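Local coordinates for aldehyde dehydrogenase (Trypanosoma brucei, PDB 5MYP), which probably oxidises aldehydes to the corresponding carboxylic acids with NAD+ as electron acceptor, as a glycosomal enzyme of the parasite, at residues A[360-365]-A[370-375]; A[274-279]-A[349-354]; A[264-269]-A[380-385]; A[324-329]-A[338-343]. All coordinates share one frame; numbering follows the deposited sequence. Where two conformers were deposited one is given.

Contact 1. Residues A[360-365]-A[370-375]; sequences PVMQEE and ILPVLT
V361 and M362 make all the contacts of segment 360-365 with the strand, and these are apolar: they meet I370, P372 and L374. V361 works through one methyl. Its CG1 is held between the backbone N and the carbonyl carbon (chi1 72°), which leaves CG2 to face the strand. CG2 lies 3.8 Å from P372 CG and 4.0 Å from I370 CG2. V361 runs alongside the proline ring in the opposite direction, and it crosses I370 at about a right angle. M362 curls back on itself, bent at both chi2 and chi3. Its SD rests 3.8 Å from P372 CB and 3.9 Å from L374 CD1. M362 CE sits 4.1 Å from both L374 CD1 and L374 CD2, so M362 and L374 meet tip to tip.

The strand 370-376 is a central member of the catalytic-domain sheet, between strands 264-268 and 346-353. The loop holding 360-365 lies over one face of it. L371 and V373 point to the other face. The two glutamates of the loop begin the EEIFGP sequence familiar in this family. In relatives, residues of that motif contact the nicotinamide ribose of the cofactor; this is an apo structure.

The polar interactions hold the loop in shape rather than cross to the strand. P360 O accepts from Q363 N (3.1 Å) and from E364 N (2.9 Å), which makes a tight turn. K227 NZ bonds the carbonyl oxygens of both V361 and E364. M362 O is taken by R389 NH2. On the strand, I370 O receives K251 NZ.

Contact 2. Residues A[274-279]-A[349-354]; sequences VLVDAL and PTILTN. Unlike the reference sequence in segment 349-354: N354 (reference Asp).
L279, which packs on I351 across the contact, gives its backbone N to L275 O at 2.8 Å. It is an ordinary i to i-4 bond of helix 272-287. The preceding one, from A278 N to V274 O, is 3.0 Å long. No hydrogen bond crosses between the two segments.

I351 carries most of the packing. Its CG1 stands beside the backbone N (chi1 -53°) and the chain then runs straight on (chi2 174°), which drives CD1 into the helix. CD1 comes 3.4 Å from L279 CB, tighter than ordinary van der Waals contact. The same methyl is 4.0 Å from L279 CD1 and 4.1 Å from V276 O. L279 and I351 lie at a slant to each other.

This is helix-on-sheet packing in the catalytic domain's alpha/beta fold. The helix 272-287 runs nearly antiparallel to strand 346-353. The short axes make 164° and come within 10.2 Å. The strand is paired in parallel with 370-376, where L279 also touches L371 and I351 touches V373. On its other side I351 bonds through its backbone to A335 and V336.

V276, about one turn before L279, makes looser contacts. Its CG2 stands 4.3 Å from T353 CG2 and 4.4 Å from I351 CG2. V336 of strand 333-336 touches both V276 and I351. Further along the same helix, R283 NH2 hydrogen-bonds P349 O.

Contact 3. Residues A[264-269]-A[380-385]; sequences YVVVEK and KDILKI
Segment 264-269, which carries Y264 and V266, runs almost antiparallel to the helix of I382 and I385. The short axes make 168° and approach to 9.9 Å. The nearest CA atoms are those of V266 and I382. Helical bonds within the second segment include K384 N to K380 O at 3.0 Å. I385 N to D381 O is weak. No hydrogen bond joins helix to strand, so side-chain packing alone connects these two segments.

I385 is the main residue of the helix, and it uses two branches. CG2, anti to the backbone N, turns to the far end of the tyrosine. It is 3.7 Å from Y264 CE2 and equally 3.7 Å from Y264 OH. The methyl approaches the ring obliquely, while the two side chains run past each other in opposite directions. CG1, beside the backbone N (chi1 -67°), carries CD1 the other way. CD1 meets V266 CG1 at 3.9 Å, tip to tip. The same V266 methyl is 4.3 Å from I382 CG1. V266 thus fits against both isoleucines.

M362 and K227 also touch Y264. I385 O accepts a hydrogen bond from R389 NH1.

Strand 370-376, helix 379-387 and strand 395-398 form a beta-alpha-beta crossover of the catalytic domain. The crossover passes over strands 264-268 and 229-232, so the helix lies on this face of the sheet, with I382 also touching V231. V265 and V267 point to the opposite face, where L275 of helix 272-287 packs on them.

Contact 4. Residues A[324-329]-A[338-343]; sequences RLMEFM and GEADEA
M326 of helix 319-328 and M329 near its C-terminal end reach to A340 and G338. The helix packs here against a beta hairpin at the edge of the catalytic-domain sheet. In that hairpin strands 333-336 and 340-341 pair antiparallel with 346-353. The contact lies near the surface and has no hydrogen bond across it.

The two methionines reach in different ways. M326 is bent at chi2 and chi3 (-52° and -64°), which swings its end round to A340. SD is 3.6 Å from A340 CB, and CE is 3.8 Å from the same methyl. M329 is extended beyond CG, and its thioether lies against G338 CA. Its CE is 3.8 Å from G338 CA, and its SD is 3.9 Å from that carbon. G338 lies between strands 333-336 and 340-341 and has a positive phi (86°). At its backbone angles the space beside the carbonyl O of the preceding residue is tight, and glycine puts no CB there.

The next shell sets the places of these residues. G338 N bonds T350 OG1, and E339 is tied by its backbone to A348. The carboxylate of E339 forms a salt bridge with R283. I347 touches M326, while F322, one turn back on the same helix, touches A340.

At the start of the helical segment, R324 NH2 forms a salt bridge with E364 and a hydrogen bond with E365 O, so the helix is also tied to the loop before strand 370-376. F328 comes over the R324 guanidinium, with its CZ atom 3.4 Å above the plane.

From the N terminus, strand 264-268 opens contact 3 and helix 272-287 opens contact 2. Contact 4 lies inside the loop that contact 2 closes at 349-354. Contact 1 follows, closing the loop between 360-365 and 370-375. Contact 3 closes at 380-385, enclosing the other three; none cross. On one sheet, contacts 2 and 3 place helices 272-287 and 379-387, contact 4 helix 319-328 with the hairpin at its edge, contact 1 the loop before 370-376. Contacts 1 and 2 lie on neighbouring strands, 370-376 and 346-353, joined by L371 N to T350 O at 2.7 Å. Contact 1 meets contact 3 through strand 264-268. Contacts 3 and 4 do not touch: nearest atoms about 10 Å apart.

Contact 1. Residues A[360-365]-A[370-375]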
# COMPACT_ATOMS: atom_id res chain seq x y z
N PRO A 360 14.85 11.19 -27.54
CA PRO A 360 13.61 11.21 -26.75
C PRO A 360 12.57 10.09 -27.01
O PRO A 360 11.88 9.69 -26.08
CB PRO A 360 13.02 12.57 -27.11
CG PRO A 360 14.22 13.44 -27.30
CD PRO A 360 15.32 12.56 -27.84
N VAL A 361 12.48 9.59 -28.24
CA VAL A 361 11.56 8.49 -28.60
C VAL A 361 11.86 7.19 -27.84
O VAL A 361 10.94 6.40 -27.60
CB VAL A 361 11.54 8.22 -30.13
CG1 VAL A 361 12.82 7.55 -30.61
CG2 VAL A 361 10.32 7.39 -30.53
N MET A 362 13.12 6.98 -27.46
CA MET A 362 13.50 5.84 -26.62
C MET A 362 13.92 6.22 -25.19
O MET A 362 14.54 5.41 -24.48
CB MET A 362 14.58 5.02 -27.33
CG MET A 362 14.02 4.00 -28.32
SD MET A 362 12.79 2.88 -27.61
CE MET A 362 13.77 2.06 -26.36
N GLN A 363 13.55 7.43 -24.77
CA GLN A 363 13.69 7.87 -23.38
C GLN A 363 12.35 8.12 -22.69
O GLN A 363 12.24 7.91 -21.48
CB GLN A 363 14.53 9.15 -23.32
CG GLN A 363 15.98 8.98 -23.75
CD GLN A 363 16.73 7.96 -22.89
OE1 GLN A 363 16.89 8.15 -21.69
NE2 GLN A 363 17.17 6.88 -23.52
N GLU A 364 11.34 8.57 -23.43
CA GLU A 364 10.03 8.92 -22.88
C GLU A 364 8.98 7.89 -23.30
O GLU A 364 9.11 7.24 -24.34
CB GLU A 364 9.60 10.30 -23.37
CG GLU A 364 10.61 11.42 -23.08
CD GLU A 364 10.20 12.76 -23.69
OE1 GLU A 364 9.03 12.92 -24.11
OE2 GLU A 364 11.06 13.66 -23.76
N GLU A 365 7.92 7.77 -22.49
CA GLU A 365 6.73 7.00 -22.87
C GLU A 365 6.15 7.63 -24.13
O GLU A 365 5.84 8.82 -24.14
CB GLU A 365 5.69 7.02 -21.75
CG GLU A 365 4.37 6.32 -22.08
CD GLU A 365 3.35 6.39 -20.96
OE1 GLU A 365 3.34 7.39 -20.21
OE2 GLU A 365 2.54 5.44 -20.82
N ILE A 370 3.83 5.62 -32.63
CA ILE A 370 5.22 5.37 -33.02
C ILE A 370 5.73 4.10 -32.32
O ILE A 370 5.64 3.99 -31.10
CB ILE A 370 6.14 6.56 -32.67
CG1 ILE A 370 5.56 7.89 -33.18
CG2 ILE A 370 7.55 6.33 -33.21
CD1 ILE A 370 5.18 7.92 -34.64
N LEU A 371 6.27 3.17 -33.11
CA LEU A 371 6.82 1.91 -32.60
C LEU A 371 8.29 1.75 -33.01
O LEU A 371 8.58 1.27 -34.12
CB LEU A 371 5.99 0.72 -33.10
CG LEU A 371 6.27 -0.65 -32.47
CD1 LEU A 371 5.76 -0.70 -31.03
CD2 LEU A 371 5.62 -1.76 -33.28
N PRO A 372 9.22 2.15 -32.13
CA PRO A 372 10.64 1.84 -32.34
C PRO A 372 10.91 0.34 -32.32
O PRO A 372 10.33 -0.39 -31.52
CB PRO A 372 11.33 2.51 -31.15
CG PRO A 372 10.41 3.61 -30.77
CD PRO A 372 9.04 3.04 -30.98
N VAL A 373 11.80 -0.11 -33.21
CA VAL A 373 12.23 -1.49 -33.28
C VAL A 373 13.75 -1.52 -33.06
O VAL A 373 14.51 -0.99 -33.87
CB VAL A 373 11.87 -2.13 -34.64
CG1 VAL A 373 12.43 -3.54 -34.76
CG2 VAL A 373 10.35 -2.15 -34.82
N LEU A 374 14.16 -2.13 -31.95
CA LEU A 374 15.56 -2.33 -31.61
C LEU A 374 15.89 -3.81 -31.76
O LEU A 374 14.99 -4.65 -31.73
CB LEU A 374 15.84 -1.88 -30.17
CG LEU A 374 15.85 -0.37 -29.90
CD1 LEU A 374 14.46 0.24 -29.97
CD2 LEU A 374 16.49 -0.09 -28.55
N THR A 375 17.17 -4.13 -31.94
CA THR A 375 17.60 -5.52 -32.06
C THR A 375 18.45 -5.96 -30.88
O THR A 375 19.03 -5.12 -30.18
CB THR A 375 18.37 -5.79 -33.38
OG1 THR A 375 19.53 -4.95 -33.45
CG2 THR A 375 17.48 -5.53 -34.58

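Contact 2. Residues A[274-279]-A[349-354]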
# COMPACT_ATOMS: atom_id res chain seq x y z
N VAL A 274 11.56 -9.94 -41.13
CA VAL A 274 10.28 -10.66 -41.15
C VAL A 274 9.23 -10.05 -40.21
O VAL A 274 8.05 -9.99 -40.57
CB VAL A 274 10.42 -12.18 -40.89
CG1 VAL A 274 11.18 -12.85 -42.03
CG2 VAL A 274 11.06 -12.49 -39.54
N LEU A 275 9.66 -9.58 -39.04
CA LEU A 275 8.74 -8.92 -38.10
C LEU A 275 8.20 -7.62 -38.67
O LEU A 275 6.99 -7.39 -38.65
CB LEU A 275 9.42 -8.66 -36.75
CG LEU A 275 8.61 -7.91 -35.69
CD1 LEU A 275 7.29 -8.61 -35.39
CD2 LEU A 275 9.43 -7.73 -34.43
N VAL A 276 9.10 -6.78 -39.18
CA VAL A 276 8.72 -5.46 -39.71
C VAL A 276 7.76 -5.62 -40.90
O VAL A 276 6.76 -4.92 -40.98
CB VAL A 276 9.96 -4.62 -40.08
CG1 VAL A 276 9.59 -3.38 -40.89
CG2 VAL A 276 10.72 -4.22 -38.81
N ASP A 277 8.07 -6.56 -41.80
CA ASP A 277 7.18 -6.88 -42.92
C ASP A 277 5.81 -7.38 -42.45
O ASP A 277 4.79 -6.96 -42.98
CB ASP A 277 7.81 -7.92 -43.85
CG ASP A 277 8.98 -7.36 -44.66
OD1 ASP A 277 9.33 -6.17 -44.54
OD2 ASP A 277 9.56 -8.14 -45.45
N ALA A 278 5.81 -8.26 -41.45
CA ALA A 278 4.57 -8.78 -40.87
C ALA A 278 3.73 -7.69 -40.20
O ALA A 278 2.51 -7.66 -40.35
CB ALA A 278 4.86 -9.91 -39.89
N LEU A 279 4.39 -6.80 -39.46
CA LEU A 279 3.72 -5.63 -38.87
C LEU A 279 3.09 -4.72 -39.93
O LEU A 279 1.98 -4.23 -39.74
CB LEU A 279 4.70 -4.82 -37.99
CG LEU A 279 5.10 -5.45 -36.65
CD1 LEU A 279 6.30 -4.75 -36.04
CD2 LEU A 279 3.93 -5.44 -35.67
N PRO A 349 -0.08 4.27 -37.56
CA PRO A 349 0.98 3.51 -36.90
C PRO A 349 2.27 3.53 -37.72
O PRO A 349 2.23 3.29 -38.93
CB PRO A 349 0.41 2.09 -36.78
CG PRO A 349 -1.06 2.27 -36.86
CD PRO A 349 -1.29 3.45 -37.76
N THR A 350 3.37 3.85 -37.06
CA THR A 350 4.64 4.11 -37.72
C THR A 350 5.74 3.30 -37.04
O THR A 350 5.93 3.41 -35.83
CB THR A 350 4.97 5.61 -37.67
OG1 THR A 350 3.95 6.33 -38.37
CG2 THR A 350 6.33 5.91 -38.28
N ILE A 351 6.43 2.48 -37.82
CA ILE A 351 7.51 1.62 -37.33
C ILE A 351 8.85 2.30 -37.63
O ILE A 351 9.15 2.60 -38.79
CB ILE A 351 7.49 0.23 -38.00
CG1 ILE A 351 6.11 -0.42 -37.86
CG2 ILE A 351 8.58 -0.67 -37.41
CD1 ILE A 351 5.96 -1.73 -38.61
N LEU A 352 9.63 2.54 -36.58
CA LEU A 352 10.96 3.14 -36.71
C LEU A 352 12.03 2.07 -36.53
O LEU A 352 11.94 1.26 -35.61
CB LEU A 352 11.18 4.24 -35.67
CG LEU A 352 10.27 5.47 -35.66
CD1 LEU A 352 10.76 6.43 -34.59
CD2 LEU A 352 10.23 6.15 -37.02
N THR A 353 13.03 2.09 -37.41
CA THR A 353 14.22 1.24 -37.28
C THR A 353 15.46 2.12 -37.19
O THR A 353 15.37 3.35 -37.34
CB THR A 353 14.35 0.28 -38.47
OG1 THR A 353 14.41 1.03 -39.69
CG2 THR A 353 13.17 -0.68 -38.53
N ASN A 354 16.62 1.50 -36.95
CA ASN A 354 17.90 2.22 -36.85
C ASN A 354 17.80 3.36 -35.85
O ASN A 354 18.14 4.51 -36.15
CB ASN A 354 18.35 2.72 -38.23
CG ASN A 354 18.44 1.62 -39.27
OD1 ASN A 354 18.46 0.43 -38.93
ND2 ASN A 354 18.51 2.00 -40.53

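Contact 3. Residues A[264-269]-A[380-385]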
# COMPACT_ATOMS: atom_id res chain seq x y z
N TYR A 264 7.77 -0.05 -27.46
CA TYR A 264 8.83 -0.39 -28.41
C TYR A 264 9.06 -1.90 -28.46
O TYR A 264 8.61 -2.63 -27.57
CB TYR A 264 10.13 0.33 -28.06
CG TYR A 264 10.77 -0.08 -26.75
CD1 TYR A 264 10.36 0.49 -25.54
CD2 TYR A 264 11.80 -1.02 -26.71
CE1 TYR A 264 10.95 0.12 -24.34
CE2 TYR A 264 12.40 -1.39 -25.50
CZ TYR A 264 11.97 -0.81 -24.32
OH TYR A 264 12.55 -1.16 -23.13
N VAL A 265 9.77 -2.34 -29.49
CA VAL A 265 10.08 -3.76 -29.71
C VAL A 265 11.59 -3.99 -29.61
O VAL A 265 12.38 -3.18 -30.10
CB VAL A 265 9.58 -4.23 -31.10
CG1 VAL A 265 9.96 -5.69 -31.36
CG2 VAL A 265 8.07 -4.06 -31.22
N VAL A 266 11.97 -5.08 -28.96
CA VAL A 266 13.35 -5.59 -28.97
C VAL A 266 13.28 -6.96 -29.63
O VAL A 266 12.80 -7.93 -29.02
CB VAL A 266 13.96 -5.69 -27.56
CG1 VAL A 266 15.44 -6.02 -27.64
CG2 VAL A 266 13.75 -4.39 -26.79
N VAL A 267 13.75 -7.05 -30.87
CA VAL A 267 13.61 -8.26 -31.69
C VAL A 267 14.98 -8.92 -31.91
O VAL A 267 15.98 -8.22 -32.06
CB VAL A 267 12.88 -7.99 -33.03
CG1 VAL A 267 13.60 -6.95 -33.88
CG2 VAL A 267 12.67 -9.28 -33.82
N GLU A 268 15.02 -10.24 -31.93
CA GLU A 268 16.26 -10.96 -32.19
C GLU A 268 16.76 -10.56 -33.59
O GLU A 268 15.96 -10.48 -34.53
CB GLU A 268 16.07 -12.48 -32.07
CG GLU A 268 17.36 -13.28 -31.87
CD GLU A 268 18.11 -13.58 -33.17
OE1 GLU A 268 17.49 -13.58 -34.26
OE2 GLU A 268 19.33 -13.82 -33.10
N LYS A 269 18.06 -10.28 -33.68
CA LYS A 269 18.70 -9.68 -34.87
C LYS A 269 18.24 -10.27 -36.22
O LYS A 269 17.91 -9.54 -37.15
CB LYS A 269 20.22 -9.81 -34.74
CG LYS A 269 21.05 -8.99 -35.71
CD LYS A 269 22.54 -9.25 -35.51
CE LYS A 269 22.92 -10.71 -35.79
NZ LYS A 269 24.36 -10.90 -36.09
N LYS A 380 21.84 -10.38 -22.41
CA LYS A 380 22.48 -9.19 -21.84
C LYS A 380 22.07 -7.89 -22.57
O LYS A 380 21.87 -6.86 -21.92
CB LYS A 380 24.01 -9.35 -21.85
CG LYS A 380 24.75 -8.46 -20.87
CD LYS A 380 26.22 -8.86 -20.77
CE LYS A 380 26.93 -8.13 -19.64
NZ LYS A 380 27.01 -6.66 -19.87
N ASP A 381 21.95 -7.97 -23.90
CA ASP A 381 21.49 -6.83 -24.71
C ASP A 381 20.06 -6.42 -24.36
O ASP A 381 19.76 -5.22 -24.28
CB ASP A 381 21.54 -7.16 -26.22
CG ASP A 381 22.95 -7.40 -26.74
OD1 ASP A 381 23.94 -6.90 -26.15
OD2 ASP A 381 23.07 -8.10 -27.77
N ILE A 382 19.19 -7.41 -24.15
CA ILE A 382 17.78 -7.15 -23.81
C ILE A 382 17.70 -6.48 -22.44
O ILE A 382 17.01 -5.48 -22.28
CB ILE A 382 16.92 -8.43 -23.77
CG1 ILE A 382 16.92 -9.15 -25.13
CG2 ILE A 382 15.48 -8.11 -23.37
CD1 ILE A 382 16.43 -10.58 -25.06
N LEU A 383 18.42 -7.05 -21.48
CA LEU A 383 18.41 -6.55 -20.10
C LEU A 383 18.99 -5.14 -19.98
O LEU A 383 18.49 -4.35 -19.19
CB LEU A 383 19.13 -7.52 -19.16
CG LEU A 383 18.55 -8.95 -19.06
CD1 LEU A 383 19.34 -9.79 -18.06
CD2 LEU A 383 17.07 -8.95 -18.70
N LYS A 384 20.02 -4.82 -20.77
CA LYS A 384 20.60 -3.48 -20.80
C LYS A 384 19.60 -2.42 -21.27
O LYS A 384 19.56 -1.31 -20.74
CB LYS A 384 21.84 -3.45 -21.70
CG LYS A 384 22.48 -2.08 -21.84
CD LYS A 384 23.97 -2.21 -22.13
CE LYS A 384 24.50 -1.01 -22.91
NZ LYS A 384 24.08 0.28 -22.30
N ILE A 385 18.79 -2.77 -22.27
CA ILE A 385 17.74 -1.88 -22.79
C ILE A 385 16.63 -1.70 -21.75
O ILE A 385 16.28 -0.57 -21.42
CB ILE A 385 17.16 -2.41 -24.13
CG1 ILE A 385 18.23 -2.35 -25.23
CG2 ILE A 385 15.92 -1.62 -24.56
CD1 ILE A 385 17.97 -3.30 -26.39

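Contact 4. Residues A[324-329]-A[338-343]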
# COMPACT_ATOMS: atom_id res chain seq x y z
N ARG A 324 4.66 16.47 -30.78
CA ARG A 324 5.63 15.63 -30.05
C ARG A 324 5.86 14.27 -30.73
O ARG A 324 7.00 13.83 -30.89
CB ARG A 324 5.15 15.42 -28.61
CG ARG A 324 6.01 14.53 -27.73
CD ARG A 324 5.46 14.48 -26.31
NE ARG A 324 6.09 13.44 -25.49
CZ ARG A 324 5.76 12.15 -25.48
NH1 ARG A 324 4.79 11.65 -26.25
NH2 ARG A 324 6.43 11.32 -24.68
N LEU A 325 4.76 13.63 -31.15
CA LEU A 325 4.83 12.34 -31.84
C LEU A 325 5.45 12.45 -33.23
O LEU A 325 6.23 11.59 -33.64
CB LEU A 325 3.44 11.69 -31.92
CG LEU A 325 2.87 11.24 -30.56
CD1 LEU A 325 1.37 11.05 -30.64
CD2 LEU A 325 3.55 9.97 -30.07
N MET A 326 5.12 13.52 -33.96
CA MET A 326 5.74 13.77 -35.26
C MET A 326 7.26 14.00 -35.14
O MET A 326 8.01 13.50 -35.98
CB MET A 326 5.08 14.95 -35.98
CG MET A 326 3.62 14.73 -36.40
SD MET A 326 3.31 13.22 -37.36
CE MET A 326 4.26 13.58 -38.84
N GLU A 327 7.70 14.71 -34.10
CA GLU A 327 9.14 14.89 -33.85
C GLU A 327 9.86 13.58 -33.48
O GLU A 327 11.04 13.43 -33.79
CB GLU A 327 9.40 15.94 -32.75
CG GLU A 327 9.15 17.39 -33.17
CD GLU A 327 9.97 17.81 -34.37
OE1 GLU A 327 9.36 18.19 -35.38
OE2 GLU A 327 11.22 17.75 -34.30
N PHE A 328 9.15 12.65 -32.83
CA PHE A 328 9.71 11.32 -32.53
C PHE A 328 10.12 10.52 -33.77
O PHE A 328 11.02 9.68 -33.67
CB PHE A 328 8.75 10.47 -31.68
CG PHE A 328 8.67 10.86 -30.21
CD1 PHE A 328 9.64 11.65 -29.57
CD2 PHE A 328 7.61 10.37 -29.45
CE1 PHE A 328 9.52 11.96 -28.23
CE2 PHE A 328 7.50 10.68 -28.10
CZ PHE A 328 8.46 11.47 -27.49
N MET A 329 9.48 10.76 -34.91
CA MET A 329 9.86 10.10 -36.17
C MET A 329 11.29 10.43 -36.63
O MET A 329 11.87 9.68 -37.42
CB MET A 329 8.87 10.44 -37.29
CG MET A 329 7.47 9.88 -37.09
SD MET A 329 6.38 10.20 -38.49
CE MET A 329 4.79 9.78 -37.78
N GLY A 338 4.30 6.54 -41.22
CA GLY A 338 4.66 7.95 -41.12
C GLY A 338 3.63 8.92 -41.67
O GLY A 338 3.88 10.12 -41.72
N GLU A 339 2.46 8.41 -42.05
CA GLU A 339 1.41 9.24 -42.64
C GLU A 339 0.68 9.98 -41.52
O GLU A 339 0.41 9.39 -40.47
CB GLU A 339 0.40 8.40 -43.44
CG GLU A 339 1.02 7.43 -44.45
CD GLU A 339 1.25 6.04 -43.89
OE1 GLU A 339 1.35 5.89 -42.65
OE2 GLU A 339 1.34 5.08 -44.69
N ALA A 340 0.37 11.25 -41.75
CA ALA A 340 -0.29 12.07 -40.74
C ALA A 340 -1.10 13.22 -41.33
O ALA A 340 -0.87 13.65 -42.46
CB ALA A 340 0.73 12.61 -39.76
N ASP A 341 -2.07 13.70 -40.55
CA ASP A 341 -2.86 14.89 -40.87
C ASP A 341 -3.07 15.69 -39.58
O ASP A 341 -3.74 15.22 -38.66
CB ASP A 341 -4.22 14.51 -41.47
CG ASP A 341 -5.05 15.73 -41.84
OD1 ASP A 341 -4.71 16.41 -42.83
OD2 ASP A 341 -6.03 16.01 -41.12
N GLU A 342 -2.50 16.89 -39.55
CA GLU A 342 -2.51 17.73 -38.35
C GLU A 342 -3.89 18.25 -37.97
O GLU A 342 -4.26 18.23 -36.80
CB GLU A 342 -1.55 18.92 -38.53
CG GLU A 342 -1.39 19.79 -37.28
CD GLU A 342 -0.15 20.66 -37.30
OE1 GLU A 342 0.62 20.63 -38.28
OE2 GLU A 342 0.05 21.39 -36.31
N ALA A 343 -4.66 18.69 -38.97
CA ALA A 343 -6.00 19.27 -38.73
C ALA A 343 -6.94 18.32 -38.00
O ALA A 343 -7.69 18.74 -37.12
CB ALA A 343 -6.62 19.72 -40.05